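Local coordinates for protein CurM Sulfotransferase (Moorea producta, PDB 4GBM) that probably transfers a sulfuryl group from PAPS to an intermediate of curacin biosynthesis, activating a functional group of that intermediate and leaving PAP as the spent cofactor, at residues Pro32-Ile37 / Arg131-Lys136; Asn156-Tyr161 / Cys236-Val241. The protein carries 2 engineered substitutions. All coordinates share one frame; numbering follows the deposited sequence.

Contact 1: residues Pro32-Ile37 / Arg131-Lys136; sequences PGIIFI and RLLVDK
Ile-35 bonds through its backbone to both Leu-133 and Asp-135, and Asp-135 in turn to Ile-35 and Ile-37, joining two parallel strands. Ile-35 N donates to Leu-133 O, and Asp-135 N donates to Ile-35 O over 2.7 Å with an N-H...O angle of 171°. Asp-135 O then receives Ile-37 N at 3.0 Å, the donor lying 41° out of the carbonyl plane. Two carbonyls also take CA-H...O contacts: Val-134 CA reaches Ile-35 O at 3.4 Å, and Phe-36 CA reaches Asp-135 O at 3.3 Å.

On one side of the sheet, Ile-37 CD1 meets Val-134 CG1 at 3.7 Å, while Lys-136 CG lies against Ile-37 CB. Lys-136 NZ, beyond bends at chi2 and chi3, forms a salt bridge with Glu-63 and hydrogen bonds with Ser-45 and Thr-46.

On the other side, Asp-135 CG, anti to the backbone N, carries the carboxylate beside the Phe-36 ring, their planes 31° apart and CE1 3.8 Å from OD1. An alanine in place of Phe-36 would probably open a gap there and take from Tyr-159 one of its ring neighbours.

The chemistry implies a mostly buried strand pair in which Tyr-121 OH holds Asp-135 OD1 and Tyr-140 OH holds OD2, with the nearest atom of the Lys-136 side chain about 4 Å from the bound adenosine-3'-5'-diphosphate.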
ATOM      1  N   PRO A  32     -14.964 -11.819   6.484  1.00 13.22           N
ATOM      2  CA  PRO A  32     -15.631 -10.791   5.687  1.00 13.55           C
ATOM      3  C   PRO A  32     -14.617  -9.964   4.903  1.00 12.71           C
ATOM      4  O   PRO A  32     -13.491  -9.739   5.372  1.00 12.80           O
ATOM      5  CB  PRO A  32     -16.317  -9.914   6.740  1.00 13.98           C
ATOM      6  CG  PRO A  32     -16.460 -10.789   7.931  1.00 17.51           C
ATOM      7  CD  PRO A  32     -15.279 -11.696   7.918  1.00 14.66           C
ATOM      8  N   GLY A  33     -15.012  -9.522   3.711  1.00 12.19           N
ATOM      9  CA  GLY A  33     -14.104  -8.789   2.828  1.00 10.96           C
ATOM     10  C   GLY A  33     -13.549  -7.507   3.408  1.00 10.82           C
ATOM     11  O   GLY A  33     -14.216  -6.819   4.193  1.00 13.18           O
ATOM     12  N   ILE A  34     -12.315  -7.194   3.022  1.00 10.33           N
ATOM     13  CA  ILE A  34     -11.689  -5.927   3.394  1.00  9.48           C
ATOM     14  C   ILE A  34     -11.376  -5.133   2.133  1.00  9.72           C
ATOM     15  O   ILE A  34     -11.848  -5.473   1.047  1.00 11.01           O
ATOM     16  CB  ILE A  34     -10.432  -6.125   4.289  1.00  9.60           C
ATOM     17  CG1 ILE A  34      -9.327  -6.900   3.555  1.00  9.54           C
ATOM     18  CG2 ILE A  34     -10.827  -6.799   5.615  1.00 11.36           C
ATOM     19  CD1 ILE A  34      -7.979  -6.868   4.273  1.00 10.70           C
ATOM     20  N   ILE A  35     -10.621  -4.052   2.291  1.00  9.30           N
ATOM     21  CA  ILE A  35     -10.188  -3.244   1.155  1.00  8.58           C
ATOM     22  C   ILE A  35      -8.674  -3.356   1.037  1.00  8.47           C
ATOM     23  O   ILE A  35      -7.963  -3.171   2.022  1.00  9.33           O
ATOM     24  CB  ILE A  35     -10.585  -1.768   1.357  1.00  8.68           C
ATOM     25  CG1 ILE A  35     -12.107  -1.651   1.475  1.00 10.14           C
ATOM     26  CG2 ILE A  35     -10.044  -0.898   0.207  1.00 10.54           C
ATOM     27  CD1 ILE A  35     -12.581  -0.371   2.188  1.00 12.68           C
ATOM     28  N   PHE A  36      -8.185  -3.688  -0.160  1.00  8.34           N
ATOM     29  CA  PHE A  36      -6.738  -3.706  -0.423  1.00  8.00           C
ATOM     30  C   PHE A  36      -6.331  -2.559  -1.330  1.00  7.52           C
ATOM     31  O   PHE A  36      -7.065  -2.211  -2.259  1.00  9.66           O
ATOM     32  CB  PHE A  36      -6.319  -5.018  -1.093  1.00  8.29           C
ATOM     33  CG  PHE A  36      -6.372  -6.210  -0.186  1.00  8.22           C
ATOM     34  CD1 PHE A  36      -5.322  -6.485   0.687  1.00  9.24           C
ATOM     35  CD2 PHE A  36      -7.468  -7.067  -0.205  1.00 10.10           C
ATOM     36  CE1 PHE A  36      -5.370  -7.596   1.531  1.00 11.93           C
ATOM     37  CE2 PHE A  36      -7.528  -8.182   0.633  1.00 11.66           C
ATOM     38  CZ  PHE A  36      -6.475  -8.452   1.498  1.00 11.94           C
ATOM     39  N   ILE A  37      -5.173  -1.958  -1.058  1.00  8.00           N
ATOM     40  CA  ILE A  37      -4.569  -1.033  -2.024  1.00  6.80           C
ATOM     41  C   ILE A  37      -3.371  -1.746  -2.638  1.00  7.57           C
ATOM     42  O   ILE A  37      -2.416  -2.085  -1.936  1.00  7.52           O
ATOM     43  CB  ILE A  37      -4.118   0.316  -1.399  1.00  7.21           C
ATOM     44  CG1 ILE A  37      -5.326   1.092  -0.862  1.00  8.59           C
ATOM     45  CG2 ILE A  37      -3.369   1.160  -2.449  1.00  6.90           C
ATOM     46  CD1 ILE A  37      -4.972   2.297   0.030  1.00  8.47           C
ATOM     47  N   ARG A 131     -15.908  -0.304  11.496  1.00 18.71           N
ATOM     48  CA  ARG A 131     -14.998   0.181  10.451  1.00 17.82           C
ATOM     49  C   ARG A 131     -14.476  -0.961   9.578  1.00 16.69           C
ATOM     50  O   ARG A 131     -14.355  -2.099  10.041  1.00 17.32           O
ATOM     51  CB  ARG A 131     -13.821   0.941  11.067  1.00 18.10           C
ATOM     52  CG  ARG A 131     -14.208   2.252  11.746  1.00 21.31           C
ATOM     53  CD  ARG A 131     -13.034   2.857  12.504  1.00 23.13           C
ATOM     54  NE  ARG A 131     -12.745   2.113  13.732  1.00 25.42           N
ATOM     55  CZ  ARG A 131     -11.787   2.431  14.600  1.00 27.89           C
ATOM     56  NH1 ARG A 131     -11.001   3.480  14.382  1.00 27.13           N
ATOM     57  NH2 ARG A 131     -11.612   1.691  15.688  1.00 28.58           N
ATOM     58  N   LEU A 132     -14.182  -0.644   8.317  1.00 14.99           N
ATOM     59  CA  LEU A 132     -13.564  -1.579   7.375  1.00 14.22           C
ATOM     60  C   LEU A 132     -12.060  -1.350   7.290  1.00 11.87           C
ATOM     61  O   LEU A 132     -11.604  -0.219   7.139  1.00 11.94           O
ATOM     62  CB  LEU A 132     -14.142  -1.411   5.962  1.00 15.92           C
ATOM     63  CG  LEU A 132     -15.587  -1.796   5.623  1.00 22.30           C
ATOM     64  CD1 LEU A 132     -15.803  -1.530   4.137  1.00 29.28           C
ATOM     65  CD2 LEU A 132     -15.905  -3.255   5.951  1.00 28.55           C
ATOM     66  N   LEU A 133     -11.296  -2.437   7.354  1.00  9.78           N
ATOM     67  CA  LEU A 133      -9.846  -2.367   7.224  1.00 10.00           C
ATOM     68  C   LEU A 133      -9.418  -2.063   5.792  1.00  9.41           C
ATOM     69  O   LEU A 133      -9.931  -2.656   4.844  1.00  9.65           O
ATOM     70  CB  LEU A 133      -9.220  -3.686   7.679  1.00  9.30           C
ATOM     71  CG  LEU A 133      -7.698  -3.799   7.624  1.00 10.47           C
ATOM     72  CD1 LEU A 133      -7.046  -2.823   8.590  1.00 13.35           C
ATOM     73  CD2 LEU A 133      -7.285  -5.221   7.966  1.00 12.42           C
ATOM     74  N   VAL A 134      -8.506  -1.104   5.666  1.00  8.51           N
ATOM     75  CA  VAL A 134      -7.794  -0.822   4.423  1.00  8.73           C
ATOM     76  C   VAL A 134      -6.387  -1.346   4.601  1.00  8.40           C
ATOM     77  O   VAL A 134      -5.643  -0.885   5.473  1.00 10.18           O
ATOM     78  CB  VAL A 134      -7.738   0.688   4.123  1.00  9.28           C
ATOM     79  CG1 VAL A 134      -6.945   0.937   2.847  1.00 10.75           C
ATOM     80  CG2 VAL A 134      -9.143   1.272   4.020  1.00 10.34           C
ATOM     81  N   ASP A 135      -6.035  -2.325   3.777  1.00  8.62           N
ATOM     82  CA  ASP A 135      -4.753  -3.010   3.870  1.00  8.30           C
ATOM     83  C   ASP A 135      -3.903  -2.651   2.645  1.00  8.71           C
ATOM     84  O   ASP A 135      -4.166  -3.110   1.534  1.00  8.92           O
ATOM     85  CB  ASP A 135      -4.987  -4.524   3.983  1.00 10.31           C
ATOM     86  CG  ASP A 135      -3.721  -5.293   4.298  1.00 12.25           C
ATOM     87  OD1 ASP A 135      -3.835  -6.431   4.805  1.00 17.48           O
ATOM     88  OD2 ASP A 135      -2.619  -4.767   4.043  1.00 12.92           O
ATOM     89  N   LYS A 136      -2.880  -1.821   2.869  1.00  8.05           N
ATOM     90  CA  LYS A 136      -1.989  -1.333   1.807  1.00  8.59           C
ATOM     91  C   LYS A 136      -0.550  -1.809   1.994  1.00  8.85           C
ATOM     92  O   LYS A 136       0.024  -1.653   3.075  1.00 10.21           O
ATOM     93  CB  LYS A 136      -1.992   0.207   1.787  1.00  8.63           C
ATOM     94  CG  LYS A 136      -1.176   0.851   0.631  1.00  8.28           C
ATOM     95  CD  LYS A 136       0.346   1.012   0.931  1.00  7.34           C
ATOM     96  CE  LYS A 136       0.634   2.226   1.817  1.00 10.24           C
ATOM     97  NZ  LYS A 136       2.111   2.488   1.831  1.00  9.79           N
TER

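Contact 2: residues Asn156-Tyr161 / Cys236-Val241; sequences NSKYIY and CDFLNV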
ATOM      1  N   ASN A 156     -15.005 -11.624  -0.887  1.00 12.23           N
ATOM      2  CA  ASN A 156     -15.521 -10.426  -1.559  0.60 13.29           C
ATOM      3  C   ASN A 156     -14.828  -9.119  -1.187  1.00 12.17           C
ATOM      4  O   ASN A 156     -15.450  -8.055  -1.124  1.00 13.57           O
ATOM      5  CB  ASN A 156     -17.047 -10.330  -1.424  0.60 15.39           C
ATOM      6  CG  ASN A 156     -17.761 -11.474  -2.120  0.60 18.16           C
ATOM      7  OD1 ASN A 156     -18.094 -12.483  -1.494  0.60 21.89           O
ATOM      8  ND2 ASN A 156     -17.973 -11.336  -3.427  0.60 23.15           N
ATOM      9  N   SER A 157     -13.515  -9.190  -0.983  1.00 10.74           N
ATOM     10  CA  SER A 157     -12.743  -7.961  -0.772  1.00  9.76           C
ATOM     11  C   SER A 157     -12.792  -7.048  -1.996  1.00  9.89           C
ATOM     12  O   SER A 157     -13.017  -7.502  -3.125  1.00 10.35           O
ATOM     13  CB  SER A 157     -11.278  -8.275  -0.451  1.00  9.10           C
ATOM     14  OG  SER A 157     -11.181  -9.010   0.756  1.00 11.17           O
ATOM     15  N   LYS A 158     -12.581  -5.758  -1.758  1.00  9.20           N
ATOM     16  CA  LYS A 158     -12.457  -4.796  -2.842  1.00  9.13           C
ATOM     17  C   LYS A 158     -11.000  -4.394  -3.010  1.00  8.62           C
ATOM     18  O   LYS A 158     -10.247  -4.307  -2.035  1.00  9.81           O
ATOM     19  CB  LYS A 158     -13.324  -3.568  -2.576  1.00  9.70           C
ATOM     20  CG  LYS A 158     -14.803  -3.812  -2.830  1.00 12.63           C
ATOM     21  CD  LYS A 158     -15.603  -2.531  -2.648  1.00 15.20           C
ATOM     22  CE  LYS A 158     -17.075  -2.749  -2.961  1.00 18.28           C
ATOM     23  NZ  LYS A 158     -17.728  -3.692  -2.009  1.00 21.58           N
ATOM     24  N   TYR A 159     -10.617  -4.164  -4.259  1.00  8.59           N
ATOM     25  CA  TYR A 159      -9.241  -3.842  -4.613  1.00  8.20           C
ATOM     26  C   TYR A 159      -9.139  -2.494  -5.281  1.00  8.53           C
ATOM     27  O   TYR A 159      -9.788  -2.241  -6.300  1.00  9.01           O
ATOM     28  CB  TYR A 159      -8.691  -4.921  -5.541  1.00  8.76           C
ATOM     29  CG  TYR A 159      -8.572  -6.236  -4.841  1.00  8.41           C
ATOM     30  CD1 TYR A 159      -7.403  -6.575  -4.168  1.00  8.16           C
ATOM     31  CD2 TYR A 159      -9.631  -7.144  -4.831  1.00  8.84           C
ATOM     32  CE1 TYR A 159      -7.286  -7.784  -3.504  1.00 10.27           C
ATOM     33  CE2 TYR A 159      -9.526  -8.358  -4.166  1.00  9.14           C
ATOM     34  CZ  TYR A 159      -8.347  -8.673  -3.513  1.00  8.72           C
ATOM     35  OH  TYR A 159      -8.232  -9.867  -2.860  1.00 10.98           O
ATOM     36  N   ILE A 160      -8.330  -1.624  -4.683  1.00  7.81           N
ATOM     37  CA  ILE A 160      -7.980  -0.351  -5.293  1.00  7.99           C
ATOM     38  C   ILE A 160      -6.630  -0.528  -5.973  1.00  7.62           C
ATOM     39  O   ILE A 160      -5.629  -0.797  -5.303  1.00  8.90           O
ATOM     40  CB  ILE A 160      -7.875   0.762  -4.235  1.00  7.63           C
ATOM     41  CG1 ILE A 160      -9.186   0.910  -3.460  1.00  8.03           C
ATOM     42  CG2 ILE A 160      -7.469   2.094  -4.888  1.00  7.60           C
ATOM     43  CD1 ILE A 160      -9.029   1.753  -2.184  1.00  8.26           C
ATOM     44  N   TYR A 161      -6.606  -0.369  -7.299  1.00  7.78           N
ATOM     45  CA  TYR A 161      -5.384  -0.517  -8.078  1.00  7.51           C
ATOM     46  C   TYR A 161      -4.846   0.870  -8.365  1.00  7.39           C
ATOM     47  O   TYR A 161      -5.407   1.608  -9.181  1.00  7.83           O
ATOM     48  CB  TYR A 161      -5.681  -1.296  -9.368  1.00  7.82           C
ATOM     49  CG  TYR A 161      -4.524  -1.474 -10.338  1.00  7.84           C
ATOM     50  CD1 TYR A 161      -3.187  -1.425  -9.917  1.00  9.13           C
ATOM     51  CD2 TYR A 161      -4.779  -1.730 -11.683  1.00  9.07           C
ATOM     52  CE1 TYR A 161      -2.143  -1.602 -10.829  1.00  8.92           C
ATOM     53  CE2 TYR A 161      -3.749  -1.911 -12.600  1.00  9.02           C
ATOM     54  CZ  TYR A 161      -2.437  -1.853 -12.166  1.00 10.28           C
ATOM     55  OH  TYR A 161      -1.437  -2.016 -13.082  1.00  9.97           O
ATOM     56  N   CYS A 236     -15.212   6.788  -3.126  1.00 10.79           N
ATOM     57  CA  CYS A 236     -16.254   6.637  -2.102  1.00 11.11           C
ATOM     58  C   CYS A 236     -17.462   5.885  -2.651  1.00 11.67           C
ATOM     59  O   CYS A 236     -18.027   5.030  -1.965  1.00 13.17           O
ATOM     60  CB  CYS A 236     -16.684   7.993  -1.538  1.00 11.96           C
ATOM     61  SG  CYS A 236     -15.517   8.661  -0.329  1.00 15.25           S
ATOM     62  N   ASP A 237     -17.856   6.192  -3.886  1.00 11.31           N
ATOM     63  CA  ASP A 237     -18.964   5.476  -4.528  1.00 12.20           C
ATOM     64  C   ASP A 237     -18.635   3.993  -4.683  1.00 11.93           C
ATOM     65  O   ASP A 237     -19.483   3.137  -4.420  1.00 12.64           O
ATOM     66  CB  ASP A 237     -19.327   6.092  -5.884  1.00 12.86           C
ATOM     67  CG  ASP A 237     -19.895   7.504  -5.762  1.00 20.56           C
ATOM     68  OD1 ASP A 237     -20.407   7.865  -4.680  1.00 23.15           O
ATOM     69  OD2 ASP A 237     -19.835   8.253  -6.760  1.00 26.07           O
ATOM     70  N   PHE A 238     -17.397   3.697  -5.073  1.00 11.07           N
ATOM     71  CA  PHE A 238     -16.949   2.311  -5.216  1.00 10.88           C
ATOM     72  C   PHE A 238     -16.982   1.555  -3.881  1.00 11.72           C
ATOM     73  O   PHE A 238     -17.412   0.388  -3.811  1.00 12.16           O
ATOM     74  CB  PHE A 238     -15.543   2.294  -5.825  1.00 10.87           C
ATOM     75  CG  PHE A 238     -14.871   0.956  -5.775  1.00 10.69           C
ATOM     76  CD1 PHE A 238     -15.334  -0.101  -6.555  1.00 11.58           C
ATOM     77  CD2 PHE A 238     -13.759   0.762  -4.955  1.00  9.25           C
ATOM     78  CE1 PHE A 238     -14.694  -1.339  -6.514  1.00 10.40           C
ATOM     79  CE2 PHE A 238     -13.107  -0.474  -4.906  1.00 10.09           C
ATOM     80  CZ  PHE A 238     -13.586  -1.527  -5.685  1.00  9.69           C
ATOM     81  N   LEU A 239     -16.544   2.230  -2.824  1.00 10.95           N
ATOM     82  CA  LEU A 239     -16.498   1.633  -1.487  1.00 11.64           C
ATOM     83  C   LEU A 239     -17.851   1.645  -0.773  1.00 12.75           C
ATOM     84  O   LEU A 239     -17.995   1.013   0.275  1.00 13.60           O
ATOM     85  CB  LEU A 239     -15.439   2.340  -0.628  1.00 11.38           C
ATOM     86  CG  LEU A 239     -13.993   2.269  -1.130  1.00 10.57           C
ATOM     87  CD1 LEU A 239     -13.077   3.091  -0.223  1.00 10.77           C
ATOM     88  CD2 LEU A 239     -13.515   0.823  -1.231  1.00 11.79           C
ATOM     89  N   ASN A 240     -18.833   2.353  -1.334  1.00 13.37           N
ATOM     90  CA  ASN A 240     -20.169   2.484  -0.716  1.00 14.89           C
ATOM     91  C   ASN A 240     -20.134   3.180   0.647  1.00 15.44           C
ATOM     92  O   ASN A 240     -20.847   2.796   1.583  1.00 16.82           O
ATOM     93  CB  ASN A 240     -20.871   1.123  -0.614  1.00 17.47           C
ATOM     94  CG  ASN A 240     -21.103   0.485  -1.965  1.00 21.76           C
ATOM     95  OD1 ASN A 240     -21.657   1.107  -2.876  1.00 27.09           O
ATOM     96  ND2 ASN A 240     -20.686  -0.769  -2.103  1.00 26.81           N
ATOM     97  N   VAL A 241     -19.288   4.203   0.741  1.00 13.67           N
ATOM     98  CA  VAL A 241     -19.244   5.078   1.905  1.00 13.84           C
ATOM     99  C   VAL A 241     -19.535   6.508   1.449  1.00 14.41           C
ATOM    100  O   VAL A 241     -19.283   6.858   0.289  1.00 14.16           O
ATOM    101  CB  VAL A 241     -17.883   4.997   2.666  1.00 13.16           C
ATOM    102  CG1 VAL A 241     -17.627   3.580   3.169  1.00 14.63           C
ATOM    103  CG2 VAL A 241     -16.724   5.484   1.802  1.00 12.73           C
TER
HETATM  104  O   HOH W   1     -17.230  -1.786   0.511  1.00 30.79           O
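Chi1 of -76° sets Lys-158 CG anti to its carbonyl carbon, and chi2 and chi3, both anti, keep the chain extended as far as CE; on the helix, chi1 of 169° places Phe-238 CG anti to the backbone N. The two side chains slide past each other in opposite directions, with Lys-158 CB and CG near Phe-238 CZ and CD over the ring. Lys-158 CD stands over one face, 4.0 Å from the ring centroid and 22° off the normal, a CH-pi contact displaced toward the rim. Nearer the strand, Lys-158 CB touches Phe-238 CZ at 3.7 Å.

Beyond the ring, Lys-158 CE comes within 3.3 Å of Phe-238 O. The chain bends at chi4, and NZ reaches the helix end through one water: NZ donates to it at 3.2 Å, and the water donates to Leu-239 O at 2.9 Å. With no direct hydrogen bond between the segments, this bridge carries the polar part of the contact. The ammonium charge near C-terminal carbonyls is probably favourable, since that end of a helix dipole is negative.

Ile-160 CG1 adds a looser apolar contact to Phe-238 CE2 at 4.4 Å, and Leu-239 CD2 approaches Lys-158 CD. His-217, from the neighbouring strand 216-220, stacks with the Phe-238 ring, while Leu-239 also packs on Ile-35.

The helix stops in a Schellman motif: Val-241 N bonds to Cys-236 O, Asn-240 N makes a weak bond to Asp-237 O, and Asn-240 is the C-prime residue with positive phi. A helix packed on a parallel sheet of strand order 2-3-1-4-5 fits the P-loop-type alpha/beta fold of the sulfotransferase family.

In the fold
From the N terminus, the chain lays down 32-37, passes through mostly helical residues, including helices 45-53 and 117-128, and returns at 131-136, where contact 1 closes. Contact 2 opens only afterwards, at 156-161, and closes at 236-241 after helices 166-175 and 189-208 and strand 216-220. The loops are therefore in series, neither nested nor crossed. In space their centres are about 9 Å apart, and strand 35-39 lies between 132-136 and 158-163. Phe-36 N to Lys-158 O (2.9 Å) and Phe-36 O to Ile-160 N (2.8 Å), both probable hydrogen bonds, join the strands of the two contacts; contact 2 sets the end of helix 228-239 on strand 158-163.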